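Local coordinates for protein alpha-1,2-mannosidase (Bacteroides thetaiotaomicron, PDB 2WW2) that hydrolyses alpha-mannosides with inversion of configuration, as a calcium-dependent member of glycoside hydrolase family 92, at residues 273-284 with 658-666; 607-615 with 631-639. All coordinates share one frame; numbering follows the deposited sequence. Where two conformers were deposited one is given.

Contact 1: 273-284 with 658-666; sequences RVEAEGGTDEQL and LFKKVTLHL. With GOL (glycerol), chain G.
Glu275 and Thr663 form a hydrogen-bonded pair in an antiparallel pairing of strands 274-277 and 661-665. Glu275 N donates to Thr663 O at 2.8 Å, and Thr663 N returns a bond to Glu275 O. Strand 274-277 is an outermost strand of a mixed sheet, with 671-675 on the far side of 661-665. His665 N reaches Arg273 O in a nearly straight bond (178°). A classic beta bulge ends the ladder: Lys660 and Lys661 both lie opposite Glu277. Within it, Lys660 N also donates to Gly278 O at 3.0 Å.

Glu275 and Thr663 share one sheet face with Glu277 and Lys661. The extended Glu275 chain, with CG anti to the carbonyl carbon (chi1 -71°), carries OE1 to the edge of the His665 ring. There His665 NE2 donates to it; the modelled bond is very short, so its length is doubtful. Carboxylate and ring are 24° from coplanar. His665 ND1 bonds Asn671, which also helps fix the ring. Glu277 and Lys661 run side by side. Water 2 bridges Glu277 OE2 and Lys661 NZ, which stand 4.6 Å apart. Water 1 donates to Glu275 O and Glu277 OE2 and accepts from Thr663 OG1.

On the other face Ala276 CB sits over one face of the Phe659 ring in a CH-pi contact, 3.6 Å from the ring centroid. Gly279 CA and Gln283 O lie at the ring edge, and Phe287 adds an edge-to-face partner. Val274 and Leu664 rest on Met640 of helix 632-640.

Farther out, Thr280 and Gln283 form a capping box at the start of helix 281-294. A glycerol, probably from the crystallisation liquor, bridges Gln283 and Leu658: Gln283 NE2 donates to glycerol O1 at 2.9 Å, and glycerol O1 donates to Leu658 O at 2.7 Å.

Contact 2: 607-615 with 631-639; sequences LRNVMDKLY and TSAWYVFSA
Tyr635 turns its ring edge to the face of Tyr615 in an edge-to-face pair. The centroids are 4.6 Å apart and the planes meet at 56°. Tyr635 CD1 sits over the centre of the Tyr615 ring. Met611, in one of its two modelled conformers, places SD above the Tyr635 face in a distant Met-aromatic contact.

The apolar contacts gather on Trp634. Its CG is anti to the backbone N (chi1 -175°), which swings the six-membered ring toward helix 600-613. There Trp634 CH2 meets Leu607 CD2 at 3.5 Å and Val610 CG1 at 3.7 Å.

The polar contacts are few. Tyr615 OH and Thr631 OG1 are 2.6 Å apart, but which acceptor takes the tyrosine proton is not settled, since His582 also bonds this hydroxyl. Thr631 OG1 also bonds Asp627, a ligand of a bound sodium ion. Water 3 donates to Met611 O and bonds Tyr635 OH.

The helix segments cross at -126° with axes 10.9 Å apart. In the same conformer, Met611 fills a hole formed by Trp634, Tyr635, Ser638 and Ala639, a knobs-into-holes contact. Such buried helix pairing is consistent with the (alpha/alpha)6 barrel of the family 92 catalytic domain.

From the N terminus, 273-284 comes first. A long, mainly helical and loop part of the catalytic domain follows, up to 607-615. A loop without helix or strand then leads to 631-639 and is closed by contact 2; it holds the sodium ligands Tyr622, Gly624 and Asp627. The chain next reaches 658-666, where contact 1 closes the much longer loop. Along the chain, contact 2 falls between the two segments of contact 1. The two meet directly: Leu658 N lies 2.9 Å from Ala639 O, a probable hydrogen bond, and Leu658 CD2 packs on Tyr635. Helix 281-294 also lies on helix 632-640, through Phe287 and Cys290. The two contacts tie the mixed sheet, mostly of late strands, to helices 600-613 and 632-640.

Contact 1: 273-284 with 658-666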
loop_
_atom_site.group_PDB
_atom_site.type_symbol
_atom_site.label_atom_id
_atom_site.label_comp_id
_atom_site.label_asym_id
_atom_site.label_seq_id
_atom_site.Cartn_x
_atom_site.Cartn_y
_atom_site.Cartn_z
ATOM N N ARG A 273 15.638 12.272 -38.987
ATOM C CA ARG A 273 16.999 12.500 -38.510
ATOM C C ARG A 273 17.486 11.400 -37.574
ATOM O O ARG A 273 18.691 11.263 -37.365
ATOM C CB ARG A 273 17.160 13.869 -37.856
ATOM C CG ARG A 273 16.943 15.016 -38.826
ATOM C CD ARG A 273 17.525 16.290 -38.258
ATOM N NE ARG A 273 17.254 17.432 -39.122
ATOM C CZ ARG A 273 17.483 18.687 -38.770
ATOM N NH1 ARG A 273 17.972 18.936 -37.567
ATOM N NH2 ARG A 273 17.212 19.688 -39.610
ATOM N N VAL A 274 16.562 10.629 -37.002
ATOM C CA VAL A 274 16.948 9.379 -36.370
ATOM C C VAL A 274 16.175 8.211 -36.981
ATOM O O VAL A 274 14.936 8.174 -36.971
ATOM C CB VAL A 274 16.921 9.403 -34.797
ATOM C CG1 VAL A 274 15.601 9.918 -34.275
ATOM C CG2 VAL A 274 17.241 7.989 -34.227
ATOM N N GLU A 275 16.916 7.289 -37.577
ATOM C CA GLU A 275 16.298 6.193 -38.295
ATOM C C GLU A 275 16.396 4.915 -37.479
ATOM O O GLU A 275 17.486 4.353 -37.345
ATOM C CB GLU A 275 17.039 5.914 -39.599
ATOM C CG GLU A 275 16.899 6.911 -40.696
ATOM C CD GLU A 275 17.511 6.353 -41.999
ATOM O OE1 GLU A 275 18.636 6.758 -42.342
ATOM O OE2 GLU A 275 16.887 5.482 -42.633
ATOM N N ALA A 276 15.267 4.436 -36.974
ATOM C CA ALA A 276 15.230 3.184 -36.228
ATOM C C ALA A 276 14.876 2.015 -37.142
ATOM O O ALA A 276 13.908 2.100 -37.922
ATOM C CB ALA A 276 14.226 3.280 -35.083
ATOM N N GLU A 277 15.635 0.923 -37.040
ATOM C CA GLU A 277 15.405 -0.281 -37.862
ATOM C C GLU A 277 15.507 -1.542 -36.990
ATOM O O GLU A 277 16.313 -1.598 -36.046
ATOM C CB GLU A 277 16.440 -0.384 -38.998
ATOM C CG GLU A 277 16.460 0.792 -39.974
ATOM C CD GLU A 277 17.597 0.685 -40.984
ATOM O OE1 GLU A 277 17.530 -0.195 -41.854
ATOM O OE2 GLU A 277 18.562 1.475 -40.899
ATOM N N GLY A 278 14.715 -2.554 -37.305
ATOM C CA GLY A 278 14.812 -3.829 -36.584
ATOM C C GLY A 278 14.089 -3.737 -35.249
ATOM O O GLY A 278 14.704 -3.804 -34.190
ATOM N N GLY A 279 12.776 -3.545 -35.310
ATOM C CA GLY A 279 11.940 -3.442 -34.110
ATOM C C GLY A 279 10.529 -3.811 -34.532
ATOM O O GLY A 279 10.253 -3.903 -35.736
ATOM N N THR A 280 9.636 -4.027 -33.570
ATOM C CA THR A 280 8.229 -4.315 -33.900
ATOM C C THR A 280 7.501 -3.034 -34.348
ATOM O O THR A 280 7.958 -1.926 -34.072
ATOM C CB THR A 280 7.469 -4.899 -32.693
ATOM O OG1 THR A 280 7.420 -3.913 -31.670
ATOM C CG2 THR A 280 8.167 -6.185 -32.143
ATOM N N ASP A 281 6.377 -3.177 -35.049
ATOM C CA ASP A 281 5.564 -1.994 -35.364
ATOM C C ASP A 281 5.195 -1.235 -34.091
ATOM O O ASP A 281 5.164 -0.009 -34.062
ATOM C CB ASP A 281 4.284 -2.396 -36.105
ATOM C CG ASP A 281 4.552 -2.802 -37.530
ATOM O OD1 ASP A 281 5.652 -2.489 -38.041
ATOM O OD2 ASP A 281 3.663 -3.435 -38.133
ATOM N N GLU A 282 4.909 -1.965 -33.025
ATOM C CA GLU A 282 4.533 -1.284 -31.773
ATOM C C GLU A 282 5.689 -0.417 -31.224
ATOM O O GLU A 282 5.479 0.732 -30.779
ATOM C CB GLU A 282 4.051 -2.316 -30.760
ATOM C CG GLU A 282 3.874 -1.794 -29.356
ATOM C CD GLU A 282 2.756 -0.779 -29.209
ATOM O OE1 GLU A 282 1.968 -0.556 -30.147
ATOM O OE2 GLU A 282 2.678 -0.181 -28.117
ATOM N N GLN A 283 6.901 -0.958 -31.267
ATOM C CA GLN A 283 8.084 -0.198 -30.862
ATOM C C GLN A 283 8.327 1.032 -31.744
ATOM O O GLN A 283 8.665 2.107 -31.255
ATOM C CB GLN A 283 9.320 -1.119 -30.867
ATOM C CG GLN A 283 9.292 -2.184 -29.734
ATOM C CD GLN A 283 10.445 -3.180 -29.824
ATOM O OE1 GLN A 283 10.855 -3.586 -30.917
ATOM N NE2 GLN A 283 10.967 -3.591 -28.667
ATOM N N LEU A 284 8.205 0.866 -33.060
ATOM C CA LEU A 284 8.378 1.984 -33.980
ATOM C C LEU A 284 7.303 3.064 -33.705
ATOM O O LEU A 284 7.582 4.261 -33.711
ATOM C CB LEU A 284 8.281 1.477 -35.439
ATOM C CG LEU A 284 9.449 0.557 -35.864
ATOM C CD1 LEU A 284 9.174 -0.220 -37.152
ATOM C CD2 LEU A 284 10.703 1.405 -36.044
ATOM N N LEU A 658 17.060 -0.135 -27.945
ATOM C CA LEU A 658 15.845 -0.915 -28.148
ATOM C C LEU A 658 15.808 -1.631 -29.505
ATOM O O LEU A 658 15.202 -2.703 -29.638
ATOM C CB LEU A 658 14.617 0.010 -28.027
ATOM C CG LEU A 658 13.260 -0.694 -28.037
ATOM C CD1 LEU A 658 13.088 -1.524 -26.740
ATOM C CD2 LEU A 658 12.144 0.352 -28.201
ATOM N N PHE A 659 16.449 -1.050 -30.515
ATOM C CA PHE A 659 16.331 -1.576 -31.890
ATOM C C PHE A 659 17.589 -2.330 -32.320
ATOM O O PHE A 659 18.625 -2.229 -31.668
ATOM C CB PHE A 659 16.057 -0.430 -32.872
ATOM C CG PHE A 659 14.744 0.301 -32.606
ATOM C CD1 PHE A 659 13.543 -0.219 -33.083
ATOM C CD2 PHE A 659 14.719 1.477 -31.856
ATOM C CE1 PHE A 659 12.318 0.445 -32.831
ATOM C CE2 PHE A 659 13.513 2.158 -31.605
ATOM C CZ PHE A 659 12.311 1.636 -32.098
ATOM N N LYS A 660 17.516 -3.065 -33.434
ATOM C CA LYS A 660 18.722 -3.688 -33.975
ATOM C C LYS A 660 19.669 -2.626 -34.532
ATOM O O LYS A 660 20.885 -2.844 -34.633
ATOM C CB LYS A 660 18.375 -4.740 -35.043
ATOM C CG LYS A 660 17.789 -6.003 -34.421
ATOM C CD LYS A 660 17.321 -6.997 -35.456
ATOM C CE LYS A 660 16.630 -8.185 -34.789
ATOM N NZ LYS A 660 17.565 -8.898 -33.857
ATOM N N LYS A 661 19.121 -1.457 -34.843
ATOM C CA LYS A 661 19.926 -0.380 -35.413
ATOM C C LYS A 661 19.241 0.981 -35.322
ATOM O O LYS A 661 18.040 1.106 -35.614
ATOM C CB LYS A 661 20.237 -0.699 -36.888
ATOM C CG LYS A 661 21.321 0.179 -37.496
ATOM C CD LYS A 661 21.444 -0.080 -38.993
ATOM C CE LYS A 661 22.732 0.470 -39.517
ATOM N NZ LYS A 661 22.928 0.083 -40.955
ATOM N N VAL A 662 19.989 2.004 -34.903
ATOM C CA VAL A 662 19.523 3.369 -35.075
ATOM C C VAL A 662 20.647 4.129 -35.755
ATOM O O VAL A 662 21.828 3.892 -35.477
ATOM C CB VAL A 662 19.154 4.105 -33.745
ATOM C CG1 VAL A 662 17.755 3.759 -33.279
ATOM C CG2 VAL A 662 20.181 3.828 -32.675
ATOM N N THR A 663 20.273 5.021 -36.665
ATOM C CA THR A 663 21.218 5.873 -37.358
ATOM C C THR A 663 20.827 7.320 -37.100
ATOM O O THR A 663 19.700 7.734 -37.382
ATOM C CB THR A 663 21.188 5.613 -38.863
ATOM O OG1 THR A 663 21.524 4.244 -39.112
ATOM C CG2 THR A 663 22.194 6.504 -39.591
ATOM N N LEU A 664 21.756 8.078 -36.532
ATOM C CA LEU A 664 21.532 9.477 -36.268
ATOM C C LEU A 664 22.168 10.288 -37.397
ATOM O O LEU A 664 23.370 10.164 -37.661
ATOM C CB LEU A 664 22.140 9.859 -34.915
ATOM C CG LEU A 664 21.441 9.364 -33.642
ATOM C CD1 LEU A 664 21.686 7.858 -33.394
ATOM C CD2 LEU A 664 21.949 10.166 -32.464
ATOM N N HIS A 665 21.353 11.104 -38.068
ATOM C CA HIS A 665 21.811 11.948 -39.161
ATOM C C HIS A 665 22.118 13.313 -38.610
ATOM O O HIS A 665 21.212 14.115 -38.342
ATOM C CB HIS A 665 20.756 12.006 -40.263
ATOM C CG HIS A 665 20.559 10.687 -40.940
ATOM N ND1 HIS A 665 21.559 10.075 -41.667
ATOM C CD2 HIS A 665 19.503 9.839 -40.961
ATOM C CE1 HIS A 665 21.123 8.911 -42.119
ATOM N NE2 HIS A 665 19.879 8.740 -41.701
ATOM N N LEU A 666 23.407 13.545 -38.397
ATOM C CA LEU A 666 23.886 14.739 -37.726
ATOM C C LEU A 666 24.350 15.803 -38.717
ATOM O O LEU A 666 24.393 15.561 -39.932
ATOM C CB LEU A 666 24.991 14.360 -36.738
ATOM C CG LEU A 666 24.504 13.315 -35.722
ATOM C CD1 LEU A 666 25.637 12.702 -34.922
ATOM C CD2 LEU A 666 23.457 13.891 -34.774
HETATM C C1 GOL G . 14.598 -5.609 -29.237
HETATM O O1 GOL G . 13.622 -4.723 -28.706
HETATM C C2 GOL G . 14.216 -6.080 -30.633
HETATM O O2 GOL G . 15.294 -6.139 -31.535
HETATM C C3 GOL G . 13.249 -5.117 -31.238
HETATM O O3 GOL G . 12.049 -5.786 -31.132
HETATM O O HOH W 1 19.318 2.720 -38.753
HETATM O O HOH W 2 20.721 1.110 -42.391
#

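Contact 2: 607-615 with 631-639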
loop_
_atom_site.group_PDB
_atom_site.type_symbol
_atom_site.label_atom_id
_atom_site.label_comp_id
_atom_site.label_asym_id
_atom_site.label_seq_id
_atom_site.Cartn_x
_atom_site.Cartn_y
_atom_site.Cartn_z
ATOM N N LEU A 607 16.545 -0.583 -17.597
ATOM C CA LEU A 607 16.157 0.286 -18.684
ATOM C C LEU A 607 15.305 -0.484 -19.702
ATOM O O LEU A 607 14.208 -0.050 -20.086
ATOM C CB LEU A 607 17.438 0.807 -19.334
ATOM C CG LEU A 607 17.352 1.961 -20.308
ATOM C CD1 LEU A 607 16.759 1.417 -21.594
ATOM C CD2 LEU A 607 16.535 3.132 -19.719
ATOM N N ARG A 608 15.793 -1.635 -20.141
ATOM C CA ARG A 608 15.025 -2.401 -21.113
ATOM C C ARG A 608 13.691 -2.868 -20.519
ATOM O O ARG A 608 12.676 -2.890 -21.197
ATOM C CB ARG A 608 15.858 -3.562 -21.673
ATOM C CG ARG A 608 17.096 -3.041 -22.460
ATOM C CD ARG A 608 16.674 -2.406 -23.786
ATOM N NE ARG A 608 16.009 -3.412 -24.623
ATOM C CZ ARG A 608 16.666 -4.315 -25.347
ATOM N NH1 ARG A 608 17.992 -4.325 -25.361
ATOM N NH2 ARG A 608 16.002 -5.219 -26.059
ATOM N N ASN A 609 13.687 -3.192 -19.234
ATOM C CA ASN A 609 12.450 -3.605 -18.562
ATOM C C ASN A 609 11.421 -2.452 -18.554
ATOM O O ASN A 609 10.255 -2.642 -18.918
ATOM C CB ASN A 609 12.782 -4.081 -17.148
ATOM C CG ASN A 609 11.716 -4.964 -16.555
ATOM O OD1 ASN A 609 11.097 -5.781 -17.240
ATOM N ND2 ASN A 609 11.504 -4.819 -15.255
ATOM N N VAL A 610 11.865 -1.253 -18.188
ATOM C CA VAL A 610 10.992 -0.072 -18.209
ATOM C C VAL A 610 10.445 0.217 -19.626
ATOM O O VAL A 610 9.258 0.449 -19.809
ATOM C CB VAL A 610 11.709 1.181 -17.630
ATOM C CG1 VAL A 610 10.944 2.460 -17.984
ATOM C CG2 VAL A 610 11.867 1.058 -16.091
ATOM N N MET A 611 11.306 0.184 -20.635
ATOM C CA MET A 611 10.852 0.457 -21.995
ATOM C C MET A 611 9.780 -0.539 -22.426
ATOM O O MET A 611 8.811 -0.160 -23.092
ATOM C CB MET A 611 12.024 0.481 -22.988
ATOM C CG MET A 611 12.965 1.670 -22.779
ATOM S SD MET A 611 13.993 2.105 -24.196
ATOM C CE MET A 611 15.322 0.900 -24.126
ATOM N N ASP A 612 9.943 -1.797 -22.040
ATOM C CA ASP A 612 8.975 -2.836 -22.407
ATOM C C ASP A 612 7.684 -2.720 -21.599
ATOM O O ASP A 612 6.599 -2.951 -22.122
ATOM C CB ASP A 612 9.564 -4.233 -22.178
ATOM C CG ASP A 612 10.593 -4.641 -23.244
ATOM O OD1 ASP A 612 10.713 -3.977 -24.303
ATOM O OD2 ASP A 612 11.291 -5.655 -23.013
ATOM N N LYS A 613 7.789 -2.390 -20.316
ATOM C CA LYS A 613 6.624 -2.517 -19.430
ATOM C C LYS A 613 5.809 -1.250 -19.181
ATOM O O LYS A 613 4.627 -1.342 -18.862
ATOM C CB LYS A 613 7.040 -3.164 -18.110
ATOM C CG LYS A 613 7.212 -4.661 -18.304
ATOM C CD LYS A 613 8.191 -5.276 -17.361
ATOM C CE LYS A 613 8.122 -6.814 -17.560
ATOM N NZ LYS A 613 9.045 -7.496 -16.663
ATOM N N LEU A 614 6.423 -0.082 -19.338
ATOM C CA LEU A 614 5.757 1.172 -19.001
ATOM C C LEU A 614 5.358 2.031 -20.201
ATOM O O LEU A 614 4.963 3.201 -20.031
ATOM C CB LEU A 614 6.656 1.991 -18.084
ATOM C CG LEU A 614 6.927 1.338 -16.724
ATOM C CD1 LEU A 614 7.639 2.340 -15.855
ATOM C CD2 LEU A 614 5.615 0.863 -16.055
ATOM N N TYR A 615 5.449 1.458 -21.401
ATOM C CA TYR A 615 5.116 2.202 -22.620
ATOM C C TYR A 615 4.327 1.363 -23.607
ATOM O O TYR A 615 4.550 0.146 -23.754
ATOM C CB TYR A 615 6.386 2.686 -23.345
ATOM C CG TYR A 615 7.117 3.791 -22.645
ATOM C CD1 TYR A 615 6.795 5.116 -22.884
ATOM C CD2 TYR A 615 8.111 3.506 -21.709
ATOM C CE1 TYR A 615 7.460 6.131 -22.229
ATOM C CE2 TYR A 615 8.767 4.506 -21.049
ATOM C CZ TYR A 615 8.446 5.814 -21.301
ATOM O OH TYR A 615 9.126 6.821 -20.635
ATOM N N THR A 631 8.095 12.013 -20.240
ATOM C CA THR A 631 9.211 11.139 -20.523
ATOM C C THR A 631 9.405 10.893 -22.036
ATOM O O THR A 631 10.144 10.008 -22.410
ATOM C CB THR A 631 9.054 9.787 -19.822
ATOM O OG1 THR A 631 7.956 9.087 -20.416
ATOM C CG2 THR A 631 8.803 9.980 -18.313
ATOM N N SER A 632 8.762 11.678 -22.896
ATOM C CA SER A 632 8.912 11.475 -24.354
ATOM C C SER A 632 10.389 11.472 -24.819
ATOM O O SER A 632 10.827 10.560 -25.499
ATOM C CB SER A 632 8.081 12.503 -25.142
ATOM O OG SER A 632 8.618 13.827 -25.002
ATOM N N ALA A 633 11.167 12.467 -24.414
ATOM C CA ALA A 633 12.578 12.531 -24.811
ATOM C C ALA A 633 13.408 11.459 -24.101
ATOM O O ALA A 633 14.391 10.930 -24.654
ATOM C CB ALA A 633 13.138 13.924 -24.504
ATOM N N TRP A 634 13.002 11.141 -22.874
ATOM C CA TRP A 634 13.635 10.071 -22.116
ATOM C C TRP A 634 13.525 8.766 -22.919
ATOM O O TRP A 634 14.484 7.996 -23.049
ATOM C CB TRP A 634 12.951 9.921 -20.749
ATOM C CG TRP A 634 13.598 8.913 -19.841
ATOM C CD1 TRP A 634 14.485 9.171 -18.830
ATOM C CD2 TRP A 634 13.408 7.491 -19.855
ATOM N NE1 TRP A 634 14.855 7.997 -18.216
ATOM C CE2 TRP A 634 14.205 6.954 -18.822
ATOM C CE3 TRP A 634 12.622 6.622 -20.624
ATOM C CZ2 TRP A 634 14.252 5.583 -18.548
ATOM C CZ3 TRP A 634 12.688 5.264 -20.359
ATOM C CH2 TRP A 634 13.484 4.758 -19.330
ATOM N N TYR A 635 12.359 8.538 -23.496
ATOM C CA TYR A 635 12.167 7.300 -24.262
ATOM C C TYR A 635 13.004 7.323 -25.546
ATOM O O TYR A 635 13.620 6.320 -25.915
ATOM C CB TYR A 635 10.690 7.092 -24.578
ATOM C CG TYR A 635 10.390 5.770 -25.282
ATOM C CD1 TYR A 635 9.972 4.643 -24.558
ATOM C CD2 TYR A 635 10.530 5.649 -26.651
ATOM C CE1 TYR A 635 9.702 3.430 -25.196
ATOM C CE2 TYR A 635 10.264 4.423 -27.299
ATOM C CZ TYR A 635 9.857 3.337 -26.564
ATOM O OH TYR A 635 9.574 2.159 -27.194
ATOM N N VAL A 636 13.038 8.464 -26.226
ATOM C CA VAL A 636 13.821 8.561 -27.472
ATOM C C VAL A 636 15.299 8.284 -27.212
ATOM O O VAL A 636 15.903 7.428 -27.848
ATOM C CB VAL A 636 13.616 9.928 -28.170
ATOM C CG1 VAL A 636 14.584 10.084 -29.340
ATOM C CG2 VAL A 636 12.175 10.030 -28.672
ATOM N N PHE A 637 15.881 9.016 -26.281
ATOM C CA PHE A 637 17.266 8.754 -25.904
ATOM C C PHE A 637 17.458 7.286 -25.503
ATOM O O PHE A 637 18.335 6.609 -26.023
ATOM C CB PHE A 637 17.666 9.657 -24.739
ATOM C CG PHE A 637 18.311 10.947 -25.165
ATOM C CD1 PHE A 637 19.530 10.936 -25.837
ATOM C CD2 PHE A 637 17.703 12.168 -24.888
ATOM C CE1 PHE A 637 20.134 12.136 -26.239
ATOM C CE2 PHE A 637 18.287 13.367 -25.289
ATOM C CZ PHE A 637 19.513 13.351 -25.943
ATOM N N SER A 638 16.647 6.804 -24.564
ATOM C CA SER A 638 16.850 5.450 -24.033
ATOM C C SER A 638 16.761 4.376 -25.113
ATOM O O SER A 638 17.547 3.418 -25.106
ATOM C CB SER A 638 15.892 5.151 -22.868
ATOM O OG SER A 638 16.196 5.999 -21.771
ATOM N N ALA A 639 15.826 4.524 -26.045
ATOM C CA ALA A 639 15.756 3.604 -27.193
ATOM C C ALA A 639 17.008 3.634 -28.076
ATOM O O ALA A 639 17.412 2.614 -28.642
ATOM C CB ALA A 639 14.517 3.907 -28.056
HETATM O O HOH W 3 8.715 0.012 -25.800
#